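Long-range contacts in endonuclease 2 (Arabidopsis thaliana, PDB 4CXO), which cleaves RNA, single-stranded DNA and, less efficiently, double-stranded DNA endonucleolytically to 5'-phosphorylated products, using three divalent metal ions: residues I125-H130 and I156-I161; H58-P63 and C84-I89. One frame throughout, in Å; residues are numbered along the deposited sequence.

Contact 1 of 2, residues I125-H130 and I156-I161; sequences IHQPLH and IWDSNI. With ZN (zinc ion), chain I; TMP (thymidine-5'-phosphate), chain E.
Gln127 faces Asp158 and Leu129 faces Trp157, each pair with CA atoms 7.2 Å apart, as a loop ending in the short 3-10 turn 128-130 runs past helix 153-169. Gln127 sends CG anti to its backbone N (chi1 -152°), and its chain folds back at the CB-CG bond (chi2 -77°), which brings the amide between its own loop and the helix. Gln127 NE2 donates to Asp158 OD1 at 2.9 Å in an almost straight bond (178°), within the amide plane but reaching the carboxylate from above its plane. The other end of the amide is also used: Gln127 OE1 accepts Leu129 N at 2.9 Å. An amide suits this place because it can give to the carboxylate and take from the backbone at once. A leucine here would probably cost Asp158 this second-shell donor and Leu129 N its acceptor, and is likely to let the carboxylate turn more easily at the metal. Asp158 grips the zinc through both oxygens, OD2 at 2.2 Å and OD1, which Gln127 also binds, at 2.5 Å. His130 NE2 binds the same zinc at 2.2 Å, while its ND1 is bonded to His58 O, which fixes the turn of the ring; O2 of the thymidine phosphate sits over one ring face. Farther from the metal, the indole of Trp157 packs on the loop: Leu129 CD1 lies 3.7 Å from CD1 of the indole, and Pro128 CG is 3.8 Å from its CZ3. Ile161 CD1 covers one indole face, and NE1 is tied to Tyr235. His154, one helical turn before Asp158, adds another zinc ligand, and the nucleotide O3' coordinates the same ion. A His-X-X-X-Asp pair on a helix, joined by a loop histidine, makes one zinc site of the three-metal centre of the S1/P1 nucleases.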
ATOM      1  N   ILE A 125      -0.847   3.457   0.012  1.00 18.65           N
ATOM      2  CA  ILE A 125      -2.111   4.092  -0.378  1.00 16.84           C
ATOM      3  C   ILE A 125      -3.176   3.046  -0.613  1.00 17.86           C
ATOM      4  O   ILE A 125      -4.342   3.399  -0.720  1.00 18.66           O
ATOM      5  CB  ILE A 125      -1.961   5.016  -1.612  1.00 17.78           C
ATOM      6  CG1 ILE A 125      -3.140   5.990  -1.699  1.00 20.74           C
ATOM      7  CG2 ILE A 125      -1.805   4.227  -2.897  1.00 18.39           C
ATOM      8  CD1 ILE A 125      -2.909   7.172  -2.618  1.00 21.25           C
ATOM      9  N   HIS A 126      -2.793   1.772  -0.690  1.00 16.97           N
ATOM     10  CA  HIS A 126      -3.780   0.692  -0.833  1.00 16.10           C
ATOM     11  C   HIS A 126      -4.176   0.039   0.470  1.00 16.86           C
ATOM     12  O   HIS A 126      -5.077  -0.814   0.485  1.00 16.84           O
ATOM     13  CB  HIS A 126      -3.269  -0.377  -1.817  1.00 15.55           C
ATOM     14  CG  HIS A 126      -3.401   0.041  -3.251  1.00 16.29           C
ATOM     15  ND1 HIS A 126      -2.486   0.853  -3.883  1.00 16.72           N
ATOM     16  CD2 HIS A 126      -4.376  -0.198  -4.153  1.00 16.10           C
ATOM     17  CE1 HIS A 126      -2.878   1.071  -5.124  1.00 15.52           C
ATOM     18  NE2 HIS A 126      -4.031   0.453  -5.306  1.00 16.46           N
ATOM     19  N   GLN A 127      -3.518   0.404   1.566  1.00 15.89           N
ATOM     20  CA  GLN A 127      -3.920  -0.129   2.867  1.00 17.26           C
ATOM     21  C   GLN A 127      -5.117   0.723   3.274  1.00 16.21           C
ATOM     22  O   GLN A 127      -4.989   1.926   3.416  1.00 17.77           O
ATOM     23  CB  GLN A 127      -2.758  -0.026   3.863  1.00 18.31           C
ATOM     24  CG  GLN A 127      -2.753  -1.082   4.970  1.00 18.24           C
ATOM     25  CD  GLN A 127      -3.750  -0.821   6.096  1.00 18.77           C
ATOM     26  OE1 GLN A 127      -4.946  -0.737   5.863  1.00 17.87           O
ATOM     27  NE2 GLN A 127      -3.262  -0.759   7.328  1.00 17.04           N
ATOM     28  N   PRO A 128      -6.311   0.113   3.430  1.00 16.88           N
ATOM     29  CA  PRO A 128      -7.493   0.935   3.699  1.00 16.98           C
ATOM     30  C   PRO A 128      -7.356   1.904   4.871  1.00 18.12           C
ATOM     31  O   PRO A 128      -7.798   3.048   4.766  1.00 19.44           O
ATOM     32  CB  PRO A 128      -8.576  -0.105   3.998  1.00 17.34           C
ATOM     33  CG  PRO A 128      -8.171  -1.278   3.175  1.00 18.31           C
ATOM     34  CD  PRO A 128      -6.669  -1.299   3.236  1.00 16.69           C
ATOM     35  N   LEU A 129      -6.735   1.484   5.964  1.00 18.77           N
ATOM     36  CA  LEU A 129      -6.627   2.348   7.121  1.00 18.47           C
ATOM     37  C   LEU A 129      -5.512   3.377   6.989  1.00 19.09           C
ATOM     38  O   LEU A 129      -5.342   4.204   7.865  1.00 24.66           O
ATOM     39  CB  LEU A 129      -6.489   1.526   8.403  1.00 19.50           C
ATOM     40  CG  LEU A 129      -7.769   0.819   8.823  1.00 19.21           C
ATOM     41  CD1 LEU A 129      -7.538  -0.043  10.050  1.00 19.79           C
ATOM     42  CD2 LEU A 129      -8.880   1.820   9.057  1.00 20.17           C
ATOM     43  N   HIS A 130      -4.776   3.361   5.883  1.00 19.10           N
ATOM     44  CA  HIS A 130      -3.889   4.468   5.561  1.00 17.52           C
ATOM     45  C   HIS A 130      -4.611   5.627   4.873  1.00 19.43           C
ATOM     46  O   HIS A 130      -3.999   6.633   4.567  1.00 21.68           O
ATOM     47  CB  HIS A 130      -2.727   3.989   4.694  1.00 18.20           C
ATOM     48  CG  HIS A 130      -1.617   3.392   5.486  1.00 19.09           C
ATOM     49  ND1 HIS A 130      -0.347   3.914   5.488  1.00 19.98           N
ATOM     50  CD2 HIS A 130      -1.600   2.354   6.352  1.00 18.33           C
ATOM     51  CE1 HIS A 130       0.415   3.212   6.306  1.00 19.04           C
ATOM     52  NE2 HIS A 130      -0.332   2.275   6.862  1.00 18.53           N
ATOM     53  N   ILE A 156      -3.653  -4.632  12.729  1.00 17.64           N
ATOM     54  CA  ILE A 156      -4.333  -5.809  12.217  1.00 18.94           C
ATOM     55  C   ILE A 156      -4.362  -5.766  10.702  1.00 18.49           C
ATOM     56  O   ILE A 156      -4.099  -6.771  10.056  1.00 16.87           O
ATOM     57  CB  ILE A 156      -5.732  -5.939  12.846  1.00 18.97           C
ATOM     58  CG1 ILE A 156      -5.567  -6.473  14.272  1.00 21.10           C
ATOM     59  CG2 ILE A 156      -6.637  -6.855  12.046  1.00 19.63           C
ATOM     60  CD1 ILE A 156      -6.789  -6.333  15.137  1.00 20.71           C
ATOM     61  N   TRP A 157      -4.603  -4.581  10.151  1.00 18.59           N
ATOM     62  CA  TRP A 157      -4.613  -4.391   8.702  1.00 18.06           C
ATOM     63  C   TRP A 157      -3.202  -4.321   8.096  1.00 18.05           C
ATOM     64  O   TRP A 157      -2.958  -4.849   7.006  1.00 17.41           O
ATOM     65  CB  TRP A 157      -5.497  -3.187   8.343  1.00 18.86           C
ATOM     66  CG  TRP A 157      -6.926  -3.591   8.364  1.00 17.55           C
ATOM     67  CD1 TRP A 157      -7.723  -3.721   9.454  1.00 17.82           C
ATOM     68  CD2 TRP A 157      -7.693  -4.019   7.249  1.00 17.61           C
ATOM     69  NE1 TRP A 157      -8.962  -4.196   9.087  1.00 18.57           N
ATOM     70  CE2 TRP A 157      -8.970  -4.379   7.730  1.00 17.79           C
ATOM     71  CE3 TRP A 157      -7.426  -4.138   5.882  1.00 18.43           C
ATOM     72  CZ2 TRP A 157      -9.971  -4.826   6.900  1.00 20.73           C
ATOM     73  CZ3 TRP A 157      -8.425  -4.593   5.056  1.00 17.98           C
ATOM     74  CH2 TRP A 157      -9.686  -4.933   5.570  1.00 20.26           C
ATOM     75  N   ASP A 158      -2.258  -3.719   8.812  1.00 17.30           N
ATOM     76  CA  ASP A 158      -0.874  -3.678   8.326  1.00 17.62           C
ATOM     77  C   ASP A 158      -0.242  -5.073   8.249  1.00 17.67           C
ATOM     78  O   ASP A 158       0.504  -5.365   7.305  1.00 18.55           O
ATOM     79  CB  ASP A 158       0.010  -2.837   9.248  1.00 17.36           C
ATOM     80  CG  ASP A 158       0.067  -1.367   8.877  1.00 19.44           C
ATOM     81  OD1 ASP A 158      -0.431  -0.942   7.816  1.00 18.53           O
ATOM     82  OD2 ASP A 158       0.650  -0.617   9.691  1.00 19.14           O
ATOM     83  N   SER A 159      -0.536  -5.907   9.247  1.00 19.57           N
ATOM     84  CA  SER A 159       0.226  -7.119   9.512  1.00 18.10           C
ATOM     85  C   SER A 159      -0.534  -8.368   9.925  1.00 18.34           C
ATOM     86  O   SER A 159      -0.281  -9.443   9.389  1.00 19.50           O
ATOM     87  CB  SER A 159       1.284  -6.808  10.585  1.00 21.39           C
ATOM     88  OG  SER A 159       2.205  -5.865  10.063  1.00 24.50           O
ATOM     89  N   ASN A 160      -1.439  -8.278  10.880  1.00 18.28           N
ATOM     90  CA  ASN A 160      -1.940  -9.514  11.485  1.00 18.37           C
ATOM     91  C   ASN A 160      -2.710 -10.400  10.533  1.00 18.21           C
ATOM     92  O   ASN A 160      -2.509 -11.604  10.515  1.00 17.42           O
ATOM     93  CB  ASN A 160      -2.784  -9.227  12.719  1.00 19.94           C
ATOM     94  CG  ASN A 160      -2.003  -8.520  13.815  1.00 21.79           C
ATOM     95  OD1 ASN A 160      -2.011  -7.306  13.909  1.00 24.60           O
ATOM     96  ND2 ASN A 160      -1.340  -9.286  14.661  1.00 29.31           N
ATOM     97  N   ILE A 161      -3.586  -9.803   9.725  1.00 17.71           N
ATOM     98  CA  ILE A 161      -4.377 -10.591   8.787  1.00 17.95           C
ATOM     99  C   ILE A 161      -3.417 -11.320   7.845  1.00 16.94           C
ATOM    100  O   ILE A 161      -3.523 -12.512   7.627  1.00 16.50           O
ATOM    101  CB  ILE A 161      -5.366  -9.715   7.977  1.00 18.42           C
ATOM    102  CG1 ILE A 161      -6.438  -9.119   8.906  1.00 18.48           C
ATOM    103  CG2 ILE A 161      -6.014 -10.518   6.864  1.00 17.98           C
ATOM    104  CD1 ILE A 161      -7.288  -8.042   8.254  1.00 19.67           C
TER
HETATM  105 ZN    ZN I 452       0.383   1.246   8.621  1.00 22.23          ZN
HETATM  106  P   TMP E 401       2.451   5.864  14.394  0.70 60.34           P
HETATM  107  O1P TMP E 401       3.107   7.152  13.970  0.70 64.80           O
HETATM  108  O2P TMP E 401       3.400   4.889  15.052  0.70 58.57           O
HETATM  109  O3P TMP E 401       1.113   6.023  15.086  0.70 59.16           O
HETATM  110  O5' TMP E 401       2.068   5.136  13.017  0.70 45.23           O
HETATM  111  C5' TMP E 401       1.608   3.789  13.070  0.70 41.77           C
HETATM  112  C4' TMP E 401       0.995   3.366  11.742  1.00 37.53           C
HETATM  113  O4' TMP E 401      -0.218   4.054  11.435  1.00 39.72           O
HETATM  114  C3' TMP E 401       1.871   3.678  10.553  1.00 37.87           C
HETATM  115  O3' TMP E 401       1.581   2.627   9.642  1.00 28.38           O
HETATM  116  C2' TMP E 401       1.384   5.003   9.983  1.00 40.72           C
HETATM  117  C1' TMP E 401      -0.114   4.862  10.240  1.00 38.23           C
HETATM  118  N1  TMP E 401      -0.928   6.063  10.505  1.00 33.73           N
HETATM  119  C2  TMP E 401      -2.124   6.281   9.769  1.00 32.94           C
HETATM  120  O2  TMP E 401      -2.460   5.494   8.848  1.00 34.17           O
HETATM  121  N3  TMP E 401      -2.910   7.342  10.028  1.00 32.64           N
HETATM  122  C4  TMP E 401      -2.583   8.210  10.990  1.00 30.47           C
HETATM  123  O4  TMP E 401      -3.327   9.180  11.206  1.00 39.42           O
HETATM  124  C5  TMP E 401      -1.344   8.001  11.788  1.00 30.01           C
HETATM  125  C5M TMP E 401      -0.922   8.936  12.878  1.00 35.53           C
HETATM  126  C6  TMP E 401      -0.570   6.899  11.498  1.00 33.99           C

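Contact 2 of 2, residues H58-P63 and C84-I89; sequences HYINTP and CVAGAI. With ZN (zinc ion), chain H; TMP (thymidine-5'-phosphate), chain E; TMP (thymidine-5'-phosphate), chain G.
Tyr59 O receives the backbone N-H of Val85, the first residue of helix 85-96, at 3.1 Å; the donor stands well above the carbonyl plane and the bond is bent to 152°. Beside it Val85 turns its branched side chain toward the strand: CB rests 3.7 Å from His58 C, and CG1 meets Ile60 CG1. Ile60, its CG1 anti to the carbonyl carbon (chi1 -71°), also lays this atom 3.5 Å from Cys84 SG and brings CD1 to Ala86 CB at 4.1 Å. A branched isoleucine suits the strand because its CG1-CD1 arm fills the angle between the N-cap residue and the first helical turn, where a valine and a small alanine let the backbones come close. Cys84 occupies the N-cap position, and its sulfur, bonded to Cys74, serves as an apolar surface as well as a covalent tie. Farther out, Phe121 of helix 111-124 packs on Val85, while Tyr68 and Ala210 touch Ile60. His58 and Tyr59 point away from the helix, and with Asn61 they bind the metal and the nucleotide. His58 binds a zinc through ND1 at 2.2 Å, in a site completed on the protein side by Asp45, His120 and Asp124. Tyr59 lays one ring face along the thymine of the thymidine phosphate of chain E, nearly parallel to it, with CG 3.6 Å from N3 of the base. Asn61 ND2 donates to O4 of this thymine at 2.8 Å and 165°, and Asn140 bonds to the same nucleotide. Tyr59 thus uses its carbonyl to accept a helix-start N-H, which would probably be polarised by the helix end, and its ring to hold a base: an arrangement consistent with a chiefly apolar, disulfide-linked platform positioning the metal and nucleotide ligands.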
ATOM      1  N   HIS A  58       3.076   8.777   4.570  1.00 18.93           N
ATOM      2  CA  HIS A  58       2.639   7.388   4.492  1.00 21.71           C
ATOM      3  C   HIS A  58       1.143   7.199   4.474  1.00 19.75           C
ATOM      4  O   HIS A  58       0.665   6.086   4.213  1.00 19.92           O
ATOM      5  CB  HIS A  58       3.232   6.581   5.634  1.00 21.75           C
ATOM      6  CG  HIS A  58       4.706   6.422   5.528  1.00 21.04           C
ATOM      7  ND1 HIS A  58       5.296   5.207   5.276  1.00 18.69           N
ATOM      8  CD2 HIS A  58       5.715   7.326   5.589  1.00 20.18           C
ATOM      9  CE1 HIS A  58       6.605   5.357   5.216  1.00 21.74           C
ATOM     10  NE2 HIS A  58       6.885   6.636   5.399  1.00 21.39           N
ATOM     11  N   TYR A  59       0.397   8.259   4.758  1.00 20.03           N
ATOM     12  CA  TYR A  59      -1.046   8.114   4.951  1.00 21.49           C
ATOM     13  C   TYR A  59      -1.834   9.362   4.569  1.00 21.54           C
ATOM     14  O   TYR A  59      -1.264  10.386   4.170  1.00 21.41           O
ATOM     15  CB  TYR A  59      -1.337   7.717   6.404  1.00 21.19           C
ATOM     16  CG  TYR A  59      -0.825   8.698   7.418  1.00 23.15           C
ATOM     17  CD1 TYR A  59      -1.546   9.845   7.728  1.00 24.46           C
ATOM     18  CD2 TYR A  59       0.384   8.488   8.067  1.00 24.36           C
ATOM     19  CE1 TYR A  59      -1.072  10.768   8.641  1.00 26.67           C
ATOM     20  CE2 TYR A  59       0.866   9.404   8.985  1.00 27.03           C
ATOM     21  CZ  TYR A  59       0.131  10.540   9.265  1.00 28.18           C
ATOM     22  OH  TYR A  59       0.599  11.454  10.164  1.00 31.75           O
ATOM     23  N   ILE A  60      -3.154   9.238   4.695  1.00 21.29           N
ATOM     24  CA  ILE A  60      -4.108  10.329   4.519  1.00 21.25           C
ATOM     25  C   ILE A  60      -5.077  10.258   5.668  1.00 23.35           C
ATOM     26  O   ILE A  60      -5.526   9.171   6.018  1.00 23.53           O
ATOM     27  CB  ILE A  60      -4.912  10.159   3.212  1.00 22.87           C
ATOM     28  CG1 ILE A  60      -4.013  10.420   2.011  1.00 24.01           C
ATOM     29  CG2 ILE A  60      -6.105  11.104   3.168  1.00 26.20           C
ATOM     30  CD1 ILE A  60      -4.576   9.967   0.676  1.00 23.61           C
ATOM     31  N   ASN A  61      -5.405  11.411   6.241  1.00 25.65           N
ATOM     32  CA  ASN A  61      -6.481  11.519   7.215  1.00 24.30           C
ATOM     33  C   ASN A  61      -7.677  12.209   6.598  1.00 24.94           C
ATOM     34  O   ASN A  61      -7.540  13.222   5.908  1.00 28.06           O
ATOM     35  CB  ASN A  61      -6.045  12.327   8.428  1.00 27.81           C
ATOM     36  CG  ASN A  61      -5.094  11.577   9.345  1.00 27.99           C
ATOM     37  OD1 ASN A  61      -4.281  12.195  10.014  1.00 32.81           O
ATOM     38  ND2 ASN A  61      -5.205  10.261   9.398  1.00 29.26           N
ATOM     39  N   THR A  62      -8.853  11.667   6.873  1.00 28.35           N
ATOM     40  CA  THR A  62     -10.103  12.228   6.394  1.00 27.82           C
ATOM     41  C   THR A  62     -11.017  12.553   7.578  1.00 29.70           C
ATOM     42  O   THR A  62     -10.780  12.128   8.699  1.00 27.89           O
ATOM     43  CB  THR A  62     -10.835  11.224   5.497  1.00 28.67           C
ATOM     44  OG1 THR A  62     -11.257  10.105   6.289  1.00 29.46           O
ATOM     45  CG2 THR A  62      -9.943  10.737   4.378  1.00 33.03           C
ATOM     46  N   PRO A  63     -12.090  13.311   7.327  1.00 31.89           N
ATOM     47  CA  PRO A  63     -13.117  13.451   8.351  1.00 33.94           C
ATOM     48  C   PRO A  63     -13.833  12.126   8.603  1.00 33.57           C
ATOM     49  O   PRO A  63     -13.600  11.142   7.897  1.00 34.35           O
ATOM     50  CB  PRO A  63     -14.077  14.482   7.748  1.00 34.64           C
ATOM     51  CG  PRO A  63     -13.271  15.202   6.716  1.00 33.82           C
ATOM     52  CD  PRO A  63     -12.347  14.168   6.165  1.00 31.57           C
ATOM     53  N   CYS A  84       0.741  14.194   2.043  1.00 23.50           N
ATOM     54  CA  CYS A  84       0.024  12.968   2.346  1.00 21.90           C
ATOM     55  C   CYS A  84       0.476  11.968   1.295  1.00 21.24           C
ATOM     56  O   CYS A  84       1.192  12.333   0.361  1.00 21.54           O
ATOM     57  CB  CYS A  84      -1.483  13.198   2.278  1.00 23.27           C
ATOM     58  SG  CYS A  84      -2.210  13.141   0.624  1.00 24.92           S
ATOM     59  N   VAL A  85       0.053  10.714   1.426  1.00 20.68           N
ATOM     60  CA  VAL A  85       0.575   9.670   0.549  1.00 19.90           C
ATOM     61  C   VAL A  85       0.233   9.916  -0.930  1.00 20.02           C
ATOM     62  O   VAL A  85       1.027   9.593  -1.807  1.00 21.08           O
ATOM     63  CB  VAL A  85       0.191   8.247   1.043  1.00 19.61           C
ATOM     64  CG1 VAL A  85      -1.296   7.997   0.949  1.00 21.41           C
ATOM     65  CG2 VAL A  85       0.998   7.175   0.307  1.00 20.51           C
ATOM     66  N   ALA A  86      -0.919  10.517  -1.216  1.00 21.50           N
ATOM     67  CA  ALA A  86      -1.263  10.839  -2.593  1.00 21.25           C
ATOM     68  C   ALA A  86      -0.322  11.885  -3.140  1.00 20.56           C
ATOM     69  O   ALA A  86       0.177  11.747  -4.244  1.00 22.45           O
ATOM     70  CB  ALA A  86      -2.695  11.322  -2.712  1.00 21.05           C
ATOM     71  N   GLY A  87      -0.085  12.930  -2.361  1.00 21.24           N
ATOM     72  CA  GLY A  87       0.836  14.004  -2.773  1.00 21.95           C
ATOM     73  C   GLY A  87       2.241  13.476  -2.990  1.00 21.95           C
ATOM     74  O   GLY A  87       2.930  13.881  -3.920  1.00 24.85           O
ATOM     75  N   ALA A  88       2.669  12.575  -2.112  1.00 22.59           N
ATOM     76  CA  ALA A  88       3.965  11.925  -2.233  1.00 21.31           C
ATOM     77  C   ALA A  88       4.066  11.112  -3.508  1.00 21.33           C
ATOM     78  O   ALA A  88       5.085  11.128  -4.196  1.00 22.52           O
ATOM     79  CB  ALA A  88       4.215  11.046  -1.023  1.00 20.62           C
ATOM     80  N   ILE A  89       3.014  10.378  -3.836  1.00 21.76           N
ATOM     81  CA  ILE A  89       3.042   9.616  -5.083  1.00 19.51           C
ATOM     82  C   ILE A  89       3.195  10.558  -6.281  1.00 21.58           C
ATOM     83  O   ILE A  89       3.997  10.302  -7.186  1.00 23.27           O
ATOM     84  CB  ILE A  89       1.813   8.703  -5.206  1.00 20.75           C
ATOM     85  CG1 ILE A  89       1.968   7.544  -4.209  1.00 20.52           C
ATOM     86  CG2 ILE A  89       1.675   8.190  -6.631  1.00 22.76           C
ATOM     87  CD1 ILE A  89       0.712   6.718  -3.988  1.00 21.24           C
TER
HETATM   88 ZN    ZN H 451       4.694   3.143   5.373  1.00 22.71          ZN
HETATM   89  P   TMP E 401       2.451   5.864  14.394  0.70 60.34           P
HETATM   90  O1P TMP E 401       3.107   7.152  13.970  0.70 64.80           O
HETATM   91  O2P TMP E 401       3.400   4.889  15.052  0.70 58.57           O
HETATM   92  O3P TMP E 401       1.113   6.023  15.086  0.70 59.16           O
HETATM   93  O5' TMP E 401       2.068   5.136  13.017  0.70 45.23           O
HETATM   94  C5' TMP E 401       1.608   3.789  13.070  0.70 41.77           C
HETATM   95  C4' TMP E 401       0.995   3.366  11.742  1.00 37.53           C
HETATM   96  O4' TMP E 401      -0.218   4.054  11.435  1.00 39.72           O
HETATM   97  C3' TMP E 401       1.871   3.678  10.553  1.00 37.87           C
HETATM   98  O3' TMP E 401       1.581   2.627   9.642  1.00 28.38           O
HETATM   99  C2' TMP E 401       1.384   5.003   9.983  1.00 40.72           C
HETATM  100  C1' TMP E 401      -0.114   4.862  10.240  1.00 38.23           C
HETATM  101  N1  TMP E 401      -0.928   6.063  10.505  1.00 33.73           N
HETATM  102  C2  TMP E 401      -2.124   6.281   9.769  1.00 32.94           C
HETATM  103  O2  TMP E 401      -2.460   5.494   8.848  1.00 34.17           O
HETATM  104  N3  TMP E 401      -2.910   7.342  10.028  1.00 32.64           N
HETATM  105  C4  TMP E 401      -2.583   8.210  10.990  1.00 30.47           C
HETATM  106  O4  TMP E 401      -3.327   9.180  11.206  1.00 39.42           O
HETATM  107  C5  TMP E 401      -1.344   8.001  11.788  1.00 30.01           C
HETATM  108  C5M TMP E 401      -0.922   8.936  12.878  1.00 35.53           C
HETATM  109  C6  TMP E 401      -0.570   6.899  11.498  1.00 33.99           C
HETATM  110  P   TMP G 431       2.881  18.233  -7.609  1.00 52.25           P
HETATM  111  O1P TMP G 431       3.411  16.893  -8.151  1.00 36.28           O
HETATM  112  O2P TMP G 431       3.201  19.582  -8.213  1.00 52.22           O
HETATM  113  O5' TMP G 431       3.027  18.366  -6.010  1.00 48.07           O
HETATM  114  C5' TMP G 431       2.723  17.308  -5.086  1.00 43.40           C
HETATM  115  C4' TMP G 431       3.505  17.557  -3.798  1.00 47.10           C
HETATM  116  O4' TMP G 431       4.884  17.233  -4.016  1.00 44.73           O
HETATM  117  C3' TMP G 431       3.480  19.013  -3.330  1.00 49.21           C
HETATM  118  O3' TMP G 431       3.307  19.082  -1.909  1.00 42.83           O
HETATM  119  C2' TMP G 431       4.837  19.585  -3.712  1.00 48.40           C
HETATM  120  C1' TMP G 431       5.742  18.359  -3.778  1.00 47.29           C
HETATM  121  N1  TMP G 431       6.789  18.434  -4.814  1.00 44.17           N
HETATM  122  C2  TMP G 431       8.146  18.688  -4.465  1.00 41.98           C
HETATM  123  O2  TMP G 431       8.475  18.877  -3.273  1.00 48.13           O
HETATM  124  N3  TMP G 431       9.105  18.741  -5.404  1.00 46.04           N
HETATM  125  C4  TMP G 431       8.831  18.548  -6.703  1.00 48.33           C
HETATM  126  O4  TMP G 431       9.751  18.606  -7.559  1.00 51.30           O
HETATM  127  C5  TMP G 431       7.423  18.271  -7.099  1.00 46.62           C
HETATM  128  C5M TMP G 431       7.029  18.047  -8.534  1.00 50.51           C
HETATM  129  C6  TMP G 431       6.458  18.225  -6.100  1.00 50.53           C

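From the N terminus, contact 2 comes first: it closes the loop that leaves strand 60-62, passes through helix 70-73 and returns at the start of helix 85-96. The chain then runs along helix 111-124 into contact 1, which closes a second loop carrying the hairpin of strands 143-146 and 149-152 before helix 153-169. The two loops follow in series, neither nested nor crossed, yet the first segment of contact 1 touches both segments of contact 2: His130 O and Ile60 N are 2.7 Å apart, a probable hydrogen bond, and Ile125 CG2 packs 3.7 Å from Ile89 CD1. Their zinc ions lie 5.7 Å apart, and the thymidine phosphate of chain E touches both contacts.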